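Long-range contacts in beta-lactamase Mb2281c (Mycobacterium bovis, PDB 3I7J), which probably acts as a serine hydrolase of the beta-lactamase and penicillin-binding-protein family, opening beta-lactams or related substrates through an active-site serine: residues A[187-192]-A[208-213]; A[218-223]-A[237-242]; A[212-217]-A[233-238]. One frame throughout, in Å; residues are numbered along the deposited sequence.

Interaction 1: residues A[187-192]-A[208-213]; sequences GVLPGY and NSKSPH
Tyr192 and Pro212 mark the closest backbone approach, 6.2 Å between their CA atoms, where the turn after strand 187-189 meets an irregular loop without any direct hydrogen bond between the two. The Tyr192 ring meets the Pro212-His213 backbone obliquely, with CE2 3.3 Å from His213 C and CD2 close to Pro212 O. Tyr192 CG stands anti to its carbonyl carbon, beside the backbone N (chi1 -69°). Pro212, after a cis peptide bond, sets its CG at the edge of the Tyr192 ring, in the plane of that ring, 3.9 Å from Tyr192 CD2. The turn itself is closed by Tyr192 N donating to Leu189 O, and it links strand 187-189 to strand 193-195 in a two-stranded antiparallel hairpin, apart from the main sheet of this beta-lactamase-like fold. A water bridges the phenol to the loop, accepting from Tyr192 OH and donating to His213 O, 2.8 Å from each. The CD2 methyl of Leu189 packs against the imidazole of His213, the two side chains crossing at about a right angle. The same methyl lies 4.3 Å from Lys210 CD, on an extended chain whose NZ forms a salt bridge with Glu205 and a hydrogen bond with Asn198 OD1.

Interaction 2: residues A[218-223]-A[237-242]; sequences CNSTRT and DPKADL
Ser220 grips the carboxylate of Asp237 with two hydrogen bonds, one to each oxygen. Its backbone N donates to OD2 of Asp237 over 2.8 Å, nearly straight at 170°, on the syn side but tilted out of the carboxylate plane, whereas Ser220 OG reaches OD1 from above that plane, also at 2.8 Å. Ser220 chi1 of 70° sets OG between its own N and carbonyl carbon, turned to the acid. A water donates to Asp237 OD2 and, more loosely, to Cys218 O. Asp237 OD1 also accepts from the backbone N atoms of Lys239 and Ala240, the Lys239 bond closing an Asx turn; with three donors on this oxygen, the carboxylate is probably stabilised as the anion. Asp237 stands where strand 232-237 turns toward strand 242-248, and Asp241 and Leu242 both face it in a G1 beta bulge. Through its bonds to Ser220, the carboxylate joins this hairpin connection to the type I turn Ser220-Thr223, which leads into strand 224-228. That turn is fastened by Thr223 N and Thr223 OG1, which both donate to Ser220 O, the hydroxyl at 2.7 Å. Outside this polar centre, Pro238 CB sits over one face of the Arg222 guanidinium, 3.4 Å from NH2 and offset toward the rim, and Lys239 CB packs on Ser220 CB. Farther along the connection, Asp241 forms a salt bridge with Arg165.

Interaction 3: residues A[212-217]-A[233-238]; sequences PHWTGE and FIWVDP
Strand 232-237 of the six-stranded antiparallel sheet receives the indole of Trp214, which projects from the long loop between strands 205-206 and 224-228. The far end of its six-membered ring does the touching. Trp214 CH2 approaches Ile234 O at 3.3 Å, so that the carbonyl oxygen lies at the edge of the indole, near its plane. Next to it, Trp214 CZ3 rests 3.7 Å from Trp235 CB and meets the Trp235 indole at its edge, in the plane of that ring. The same CZ3 is also 3.7 Å from Phe233 CD1; here the six-membered ring of Trp214 and the phenyl ring are inclined at 49°, with centroids 5.5 Å apart. Trp214 chi1 of 48° places CG between its backbone N and carbonyl carbon, starting the indole on its way to the strand. Phe233 and Trp235, two residues apart, both point toward the loop and receive Trp214 together. Thr215 adds its CG2 methyl, 3.9 Å from Trp235 CD1 and also over one face of the Trp214 indole, offset toward the rim. Both indole nitrogens bond outside the contact: Trp214 NE1 to Glu205 OE1, Trp235 NE1 to Ser264 OG of helix 256-271. Helix 256-271 also brings Trp260 edge-to-face with Phe233, strand 242-248 pairs with 232-237, and on the other side of the sheet Ile234 packs on Leu163 of helix 153-164.

All three contacts use the loop between strands 205-206 and 224-228. Interactions 1 and 3 share Pro212 and His213, with centres about 11 Å apart, and meet where Tyr192 OH lies 3.2 Å from Trp214 CB. Interactions 2 and 3 share Asp237 and Pro238, their centres about 8 Å apart; Thr223 CG2 packs on Trp235 CB at 3.7 Å. Interactions 1 and 2, about 16 Å between centres, are joined by a probable hydrogen bond from Asn208 N to Thr221 O at 2.9 Å. Interaction 1 borders what may be the active site: the Leu189 side chain lies near, without touching, a possible SxxK motif of Ser40 and Lys43 with Tyr99, and Pro190 touches Tyr99.

Interaction 1: residues A[187-192]-A[208-213]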
loop_
_atom_site.group_PDB
_atom_site.type_symbol
_atom_site.label_atom_id
_atom_site.label_comp_id
_atom_site.label_asym_id
_atom_site.label_seq_id
_atom_site.Cartn_x
_atom_site.Cartn_y
_atom_site.Cartn_z
ATOM N N GLY A 187 9.420 13.735 -7.268
ATOM C CA GLY A 187 9.840 12.479 -7.848
ATOM C C GLY A 187 8.799 11.816 -8.718
ATOM O O GLY A 187 7.664 12.273 -8.819
ATOM N N VAL A 188 9.183 10.722 -9.350
ATOM C CA VAL A 188 8.253 10.034 -10.213
ATOM C C VAL A 188 7.483 8.938 -9.492
ATOM O O VAL A 188 8.007 8.252 -8.615
ATOM C CB VAL A 188 8.975 9.425 -11.431
ATOM C CG1 VAL A 188 9.641 10.528 -12.239
ATOM C CG2 VAL A 188 10.003 8.411 -10.974
ATOM N N LEU A 189 6.212 8.819 -9.845
ATOM C CA LEU A 189 5.359 7.780 -9.306
ATOM C C LEU A 189 5.265 6.843 -10.502
ATOM O O LEU A 189 4.619 7.165 -11.497
ATOM C CB LEU A 189 3.980 8.327 -8.956
ATOM C CG LEU A 189 2.920 7.260 -8.624
ATOM C CD1 LEU A 189 3.332 6.468 -7.386
ATOM C CD2 LEU A 189 1.572 7.946 -8.394
ATOM N N PRO A 190 5.941 5.684 -10.434
ATOM C CA PRO A 190 5.929 4.710 -11.531
ATOM C C PRO A 190 4.564 4.602 -12.203
ATOM O O PRO A 190 3.566 4.321 -11.548
ATOM C CB PRO A 190 6.345 3.422 -10.838
ATOM C CG PRO A 190 7.316 3.924 -9.795
ATOM C CD PRO A 190 6.622 5.136 -9.244
ATOM N N GLY A 191 4.528 4.835 -13.510
ATOM C CA GLY A 191 3.277 4.754 -14.235
ATOM C C GLY A 191 2.575 6.089 -14.372
ATOM O O GLY A 191 1.698 6.249 -15.222
ATOM N N TYR A 192 2.949 7.056 -13.540
ATOM C CA TYR A 192 2.325 8.370 -13.603
ATOM C C TYR A 192 3.304 9.531 -13.737
ATOM O O TYR A 192 2.926 10.696 -13.606
ATOM C CB TYR A 192 1.419 8.580 -12.389
ATOM C CG TYR A 192 0.200 7.693 -12.430
ATOM C CD1 TYR A 192 0.230 6.406 -11.899
ATOM C CD2 TYR A 192 -0.956 8.109 -13.084
ATOM C CE1 TYR A 192 -0.862 5.550 -12.026
ATOM C CE2 TYR A 192 -2.053 7.267 -13.219
ATOM C CZ TYR A 192 -2.000 5.985 -12.690
ATOM O OH TYR A 192 -3.075 5.138 -12.846
ATOM N N ASN A 208 -2.297 13.232 -2.084
ATOM C CA ASN A 208 -2.071 14.664 -2.062
ATOM C C ASN A 208 -2.884 15.169 -3.247
ATOM O O ASN A 208 -4.084 14.918 -3.319
ATOM C CB ASN A 208 -0.590 14.976 -2.249
ATOM C CG ASN A 208 -0.283 16.438 -2.057
ATOM O OD1 ASN A 208 -0.471 16.985 -0.975
ATOM N ND2 ASN A 208 0.185 17.087 -3.114
ATOM N N SER A 209 -2.242 15.856 -4.184
ATOM C CA SER A 209 -2.955 16.352 -5.359
ATOM C C SER A 209 -2.233 15.964 -6.650
ATOM O O SER A 209 -2.212 16.727 -7.614
ATOM C CB SER A 209 -3.120 17.877 -5.273
ATOM O OG SER A 209 -1.862 18.518 -5.126
ATOM N N LYS A 210 -1.646 14.769 -6.654
ATOM C CA LYS A 210 -0.919 14.244 -7.805
ATOM C C LYS A 210 -1.831 14.136 -9.017
ATOM O O LYS A 210 -3.031 13.868 -8.896
ATOM C CB LYS A 210 -0.338 12.865 -7.482
ATOM C CG LYS A 210 0.755 12.887 -6.430
ATOM C CD LYS A 210 1.155 11.482 -6.002
ATOM C CE LYS A 210 1.979 11.519 -4.715
ATOM N NZ LYS A 210 2.391 10.153 -4.286
ATOM N N SER A 211 -1.249 14.335 -10.190
ATOM C CA SER A 211 -2.013 14.290 -11.422
ATOM C C SER A 211 -1.072 14.124 -12.600
ATOM O O SER A 211 -0.092 14.847 -12.720
ATOM C CB SER A 211 -2.811 15.587 -11.580
ATOM O OG SER A 211 -3.554 15.595 -12.785
ATOM N N PRO A 212 -1.344 13.147 -13.475
ATOM C CA PRO A 212 -2.475 12.219 -13.386
ATOM C C PRO A 212 -2.227 11.250 -12.230
ATOM O O PRO A 212 -1.112 11.183 -11.713
ATOM C CB PRO A 212 -2.455 11.535 -14.745
ATOM C CG PRO A 212 -0.994 11.444 -15.032
ATOM C CD PRO A 212 -0.478 12.812 -14.617
ATOM N N HIS A 213 -3.254 10.506 -11.825
ATOM C CA HIS A 213 -3.119 9.564 -10.708
ATOM C C HIS A 213 -4.051 8.371 -10.891
ATOM O O HIS A 213 -4.922 8.390 -11.759
ATOM C CB HIS A 213 -3.450 10.272 -9.386
ATOM C CG HIS A 213 -2.903 9.577 -8.173
ATOM N ND1 HIS A 213 -1.553 9.433 -7.950
ATOM C CD2 HIS A 213 -3.524 8.987 -7.124
ATOM C CE1 HIS A 213 -1.363 8.782 -6.815
ATOM N NE2 HIS A 213 -2.542 8.501 -6.294
HETATM O O HOH W 1 -5.217 6.595 -13.833
#

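Interaction 2: residues A[218-223]-A[237-242]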
loop_
_atom_site.group_PDB
_atom_site.type_symbol
_atom_site.label_atom_id
_atom_site.label_comp_id
_atom_site.label_asym_id
_atom_site.label_seq_id
_atom_site.Cartn_x
_atom_site.Cartn_y
_atom_site.Cartn_z
ATOM N N CYS A 218 -12.038 12.994 -7.254
ATOM C CA CYS A 218 -12.739 13.431 -6.062
ATOM C C CYS A 218 -12.168 12.877 -4.753
ATOM O O CYS A 218 -12.619 13.247 -3.665
ATOM C CB CYS A 218 -14.228 13.104 -6.198
ATOM S SG CYS A 218 -15.042 14.044 -7.529
ATOM N N ASN A 219 -11.179 11.994 -4.845
ATOM C CA ASN A 219 -10.561 11.468 -3.635
ATOM C C ASN A 219 -9.899 12.657 -2.946
ATOM O O ASN A 219 -9.399 13.558 -3.615
ATOM C CB ASN A 219 -9.519 10.394 -3.983
ATOM C CG ASN A 219 -10.128 8.996 -4.064
ATOM O OD1 ASN A 219 -10.631 8.470 -3.066
ATOM N ND2 ASN A 219 -10.096 8.398 -5.247
ATOM N N SER A 220 -9.915 12.683 -1.617
ATOM C CA SER A 220 -9.308 13.800 -0.890
ATOM C C SER A 220 -7.790 13.692 -0.956
ATOM O O SER A 220 -7.252 12.622 -1.253
ATOM C CB SER A 220 -9.728 13.780 0.574
ATOM O OG SER A 220 -9.117 12.686 1.224
ATOM N N THR A 221 -7.104 14.795 -0.663
ATOM C CA THR A 221 -5.644 14.814 -0.677
ATOM C C THR A 221 -5.060 13.887 0.393
ATOM O O THR A 221 -3.895 13.503 0.314
ATOM C CB THR A 221 -5.084 16.255 -0.444
ATOM O OG1 THR A 221 -5.656 16.802 0.752
ATOM C CG2 THR A 221 -5.406 17.167 -1.626
ATOM N N ARG A 222 -5.866 13.515 1.384
ATOM C CA ARG A 222 -5.395 12.623 2.452
ATOM C C ARG A 222 -5.512 11.136 2.103
ATOM O O ARG A 222 -5.097 10.272 2.877
ATOM C CB ARG A 222 -6.165 12.901 3.742
ATOM C CG ARG A 222 -5.899 14.270 4.345
ATOM C CD ARG A 222 -6.944 14.575 5.400
ATOM N NE ARG A 222 -6.961 13.583 6.476
ATOM C CZ ARG A 222 -8.008 13.373 7.266
ATOM N NH1 ARG A 222 -9.115 14.084 7.087
ATOM N NH2 ARG A 222 -7.946 12.463 8.232
ATOM N N THR A 223 -6.092 10.850 0.944
ATOM C CA THR A 223 -6.248 9.477 0.480
ATOM C C THR A 223 -4.866 8.812 0.439
ATOM O O THR A 223 -3.893 9.431 0.016
ATOM C CB THR A 223 -6.884 9.456 -0.930
ATOM O OG1 THR A 223 -8.146 10.138 -0.888
ATOM C CG2 THR A 223 -7.106 8.013 -1.409
ATOM N N ASP A 237 -9.814 6.607 1.911
ATOM C CA ASP A 237 -9.978 8.051 1.951
ATOM C C ASP A 237 -10.513 8.410 3.337
ATOM O O ASP A 237 -11.681 8.184 3.626
ATOM C CB ASP A 237 -10.961 8.479 0.855
ATOM C CG ASP A 237 -11.026 9.978 0.683
ATOM O OD1 ASP A 237 -10.968 10.690 1.710
ATOM O OD2 ASP A 237 -11.154 10.442 -0.474
ATOM N N PRO A 238 -9.660 8.968 4.216
ATOM C CA PRO A 238 -10.066 9.345 5.576
ATOM C C PRO A 238 -11.140 10.425 5.635
ATOM O O PRO A 238 -11.854 10.533 6.628
ATOM C CB PRO A 238 -8.766 9.831 6.216
ATOM C CG PRO A 238 -7.694 9.202 5.395
ATOM C CD PRO A 238 -8.239 9.282 3.997
ATOM N N LYS A 239 -11.240 11.234 4.586
ATOM C CA LYS A 239 -12.233 12.297 4.561
ATOM C C LYS A 239 -13.597 11.716 4.215
ATOM O O LYS A 239 -14.604 12.053 4.841
ATOM C CB LYS A 239 -11.848 13.383 3.549
ATOM C CG LYS A 239 -12.784 14.593 3.557
ATOM C CD LYS A 239 -12.372 15.661 2.549
ATOM C CE LYS A 239 -11.043 16.330 2.915
ATOM N NZ LYS A 239 -11.115 17.184 4.133
ATOM N N ALA A 240 -13.628 10.837 3.220
ATOM C CA ALA A 240 -14.880 10.210 2.817
ATOM C C ALA A 240 -15.150 9.057 3.767
ATOM O O ALA A 240 -16.280 8.577 3.877
ATOM C CB ALA A 240 -14.775 9.693 1.388
ATOM N N ASP A 241 -14.100 8.640 4.472
ATOM C CA ASP A 241 -14.172 7.518 5.407
ATOM C C ASP A 241 -14.654 6.319 4.592
ATOM O O ASP A 241 -15.623 5.648 4.950
ATOM C CB ASP A 241 -15.151 7.823 6.553
ATOM C CG ASP A 241 -14.822 7.063 7.833
ATOM O OD1 ASP A 241 -13.664 6.614 7.991
ATOM O OD2 ASP A 241 -15.711 6.928 8.703
ATOM N N LEU A 242 -13.976 6.072 3.477
ATOM C CA LEU A 242 -14.322 4.968 2.590
ATOM C C LEU A 242 -13.043 4.329 2.044
ATOM O O LEU A 242 -12.002 4.983 1.957
ATOM C CB LEU A 242 -15.168 5.498 1.430
ATOM C CG LEU A 242 -16.541 4.901 1.112
ATOM C CD1 LEU A 242 -17.383 4.753 2.364
ATOM C CD2 LEU A 242 -17.229 5.811 0.103
HETATM O O HOH W 2 -13.375 11.995 -0.755
#

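Interaction 3: residues A[212-217]-A[233-238]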
loop_
_atom_site.group_PDB
_atom_site.type_symbol
_atom_site.label_atom_id
_atom_site.label_comp_id
_atom_site.label_asym_id
_atom_site.label_seq_id
_atom_site.Cartn_x
_atom_site.Cartn_y
_atom_site.Cartn_z
ATOM N N PRO A 212 -1.344 13.147 -13.475
ATOM C CA PRO A 212 -2.475 12.219 -13.386
ATOM C C PRO A 212 -2.227 11.250 -12.230
ATOM O O PRO A 212 -1.112 11.183 -11.713
ATOM C CB PRO A 212 -2.455 11.535 -14.745
ATOM C CG PRO A 212 -0.994 11.444 -15.032
ATOM C CD PRO A 212 -0.478 12.812 -14.617
ATOM N N HIS A 213 -3.254 10.506 -11.825
ATOM C CA HIS A 213 -3.119 9.564 -10.708
ATOM C C HIS A 213 -4.051 8.371 -10.891
ATOM O O HIS A 213 -4.922 8.390 -11.759
ATOM C CB HIS A 213 -3.450 10.272 -9.386
ATOM C CG HIS A 213 -2.903 9.577 -8.173
ATOM N ND1 HIS A 213 -1.553 9.433 -7.950
ATOM C CD2 HIS A 213 -3.524 8.987 -7.124
ATOM C CE1 HIS A 213 -1.363 8.782 -6.815
ATOM N NE2 HIS A 213 -2.542 8.501 -6.294
ATOM N N TRP A 214 -3.874 7.334 -10.079
ATOM C CA TRP A 214 -4.727 6.157 -10.186
ATOM C C TRP A 214 -6.026 6.309 -9.402
ATOM O O TRP A 214 -7.000 5.611 -9.686
ATOM C CB TRP A 214 -3.977 4.893 -9.742
ATOM C CG TRP A 214 -3.236 5.022 -8.440
ATOM C CD1 TRP A 214 -2.007 5.588 -8.241
ATOM C CD2 TRP A 214 -3.685 4.571 -7.159
ATOM N NE1 TRP A 214 -1.664 5.515 -6.907
ATOM C CE2 TRP A 214 -2.677 4.898 -6.223
ATOM C CE3 TRP A 214 -4.847 3.924 -6.707
ATOM C CZ2 TRP A 214 -2.792 4.596 -4.862
ATOM C CZ3 TRP A 214 -4.961 3.626 -5.354
ATOM C CH2 TRP A 214 -3.938 3.963 -4.449
ATOM N N THR A 215 -6.054 7.215 -8.423
ATOM C CA THR A 215 -7.276 7.435 -7.645
ATOM C C THR A 215 -8.234 8.355 -8.415
ATOM O O THR A 215 -7.934 8.789 -9.531
ATOM C CB THR A 215 -6.980 8.067 -6.252
ATOM O OG1 THR A 215 -6.304 9.321 -6.419
ATOM C CG2 THR A 215 -6.120 7.137 -5.415
ATOM N N GLY A 216 -9.393 8.640 -7.828
ATOM C CA GLY A 216 -10.359 9.489 -8.503
ATOM C C GLY A 216 -10.079 10.969 -8.321
ATOM O O GLY A 216 -9.330 11.357 -7.423
ATOM N N GLU A 217 -10.675 11.798 -9.173
ATOM C CA GLU A 217 -10.487 13.242 -9.087
ATOM C C GLU A 217 -11.154 13.787 -7.843
ATOM O O GLU A 217 -10.875 14.907 -7.424
ATOM C CB GLU A 217 -11.082 13.946 -10.305
ATOM C CG GLU A 217 -10.324 13.725 -11.591
ATOM C CD GLU A 217 -10.783 14.670 -12.687
ATOM O OE1 GLU A 217 -12.007 14.730 -12.941
ATOM O OE2 GLU A 217 -9.921 15.348 -13.293
ATOM N N PHE A 233 -5.203 -2.457 -6.823
ATOM C CA PHE A 233 -4.924 -1.294 -6.005
ATOM C C PHE A 233 -5.815 -1.206 -4.771
ATOM O O PHE A 233 -6.827 -1.903 -4.651
ATOM C CB PHE A 233 -5.066 0.003 -6.826
ATOM C CG PHE A 233 -6.499 0.395 -7.141
ATOM C CD1 PHE A 233 -7.353 0.879 -6.148
ATOM C CD2 PHE A 233 -6.980 0.308 -8.445
ATOM C CE1 PHE A 233 -8.666 1.273 -6.456
ATOM C CE2 PHE A 233 -8.286 0.696 -8.760
ATOM C CZ PHE A 233 -9.130 1.180 -7.766
ATOM N N ILE A 234 -5.420 -0.340 -3.850
ATOM C CA ILE A 234 -6.195 -0.116 -2.654
ATOM C C ILE A 234 -5.999 1.317 -2.199
ATOM O O ILE A 234 -4.877 1.814 -2.132
ATOM C CB ILE A 234 -5.785 -1.073 -1.501
ATOM C CG1 ILE A 234 -6.560 -0.704 -0.226
ATOM C CG2 ILE A 234 -4.276 -0.982 -1.227
ATOM C CD1 ILE A 234 -6.351 -1.694 0.930
ATOM N N TRP A 235 -7.105 2.000 -1.946
ATOM C CA TRP A 235 -7.025 3.344 -1.421
ATOM C C TRP A 235 -8.036 3.465 -0.305
ATOM O O TRP A 235 -9.068 2.787 -0.294
ATOM C CB TRP A 235 -7.217 4.436 -2.499
ATOM C CG TRP A 235 -8.509 4.462 -3.284
ATOM C CD1 TRP A 235 -8.644 4.246 -4.628
ATOM C CD2 TRP A 235 -9.808 4.841 -2.810
ATOM N NE1 TRP A 235 -9.940 4.476 -5.020
ATOM C CE2 TRP A 235 -10.677 4.843 -3.925
ATOM C CE3 TRP A 235 -10.324 5.186 -1.554
ATOM C CZ2 TRP A 235 -12.040 5.177 -3.820
ATOM C CZ3 TRP A 235 -11.675 5.516 -1.449
ATOM C CH2 TRP A 235 -12.514 5.510 -2.576
ATOM N N VAL A 236 -7.691 4.310 0.655
ATOM C CA VAL A 236 -8.506 4.566 1.829
ATOM C C VAL A 236 -8.600 6.076 1.878
ATOM O O VAL A 236 -7.581 6.757 1.867
ATOM C CB VAL A 236 -7.790 4.067 3.103
ATOM C CG1 VAL A 236 -8.690 4.226 4.318
ATOM C CG2 VAL A 236 -7.370 2.614 2.921
ATOM N N ASP A 237 -9.814 6.607 1.911
ATOM C CA ASP A 237 -9.978 8.051 1.951
ATOM C C ASP A 237 -10.513 8.410 3.337
ATOM O O ASP A 237 -11.681 8.184 3.626
ATOM C CB ASP A 237 -10.961 8.479 0.855
ATOM C CG ASP A 237 -11.026 9.978 0.683
ATOM O OD1 ASP A 237 -10.968 10.690 1.710
ATOM O OD2 ASP A 237 -11.154 10.442 -0.474
ATOM N N PRO A 238 -9.660 8.968 4.216
ATOM C CA PRO A 238 -10.066 9.345 5.576
ATOM C C PRO A 238 -11.140 10.425 5.635
ATOM O O PRO A 238 -11.854 10.533 6.628
ATOM C CB PRO A 238 -8.766 9.831 6.216
ATOM C CG PRO A 238 -7.694 9.202 5.395
ATOM C CD PRO A 238 -8.239 9.282 3.997
#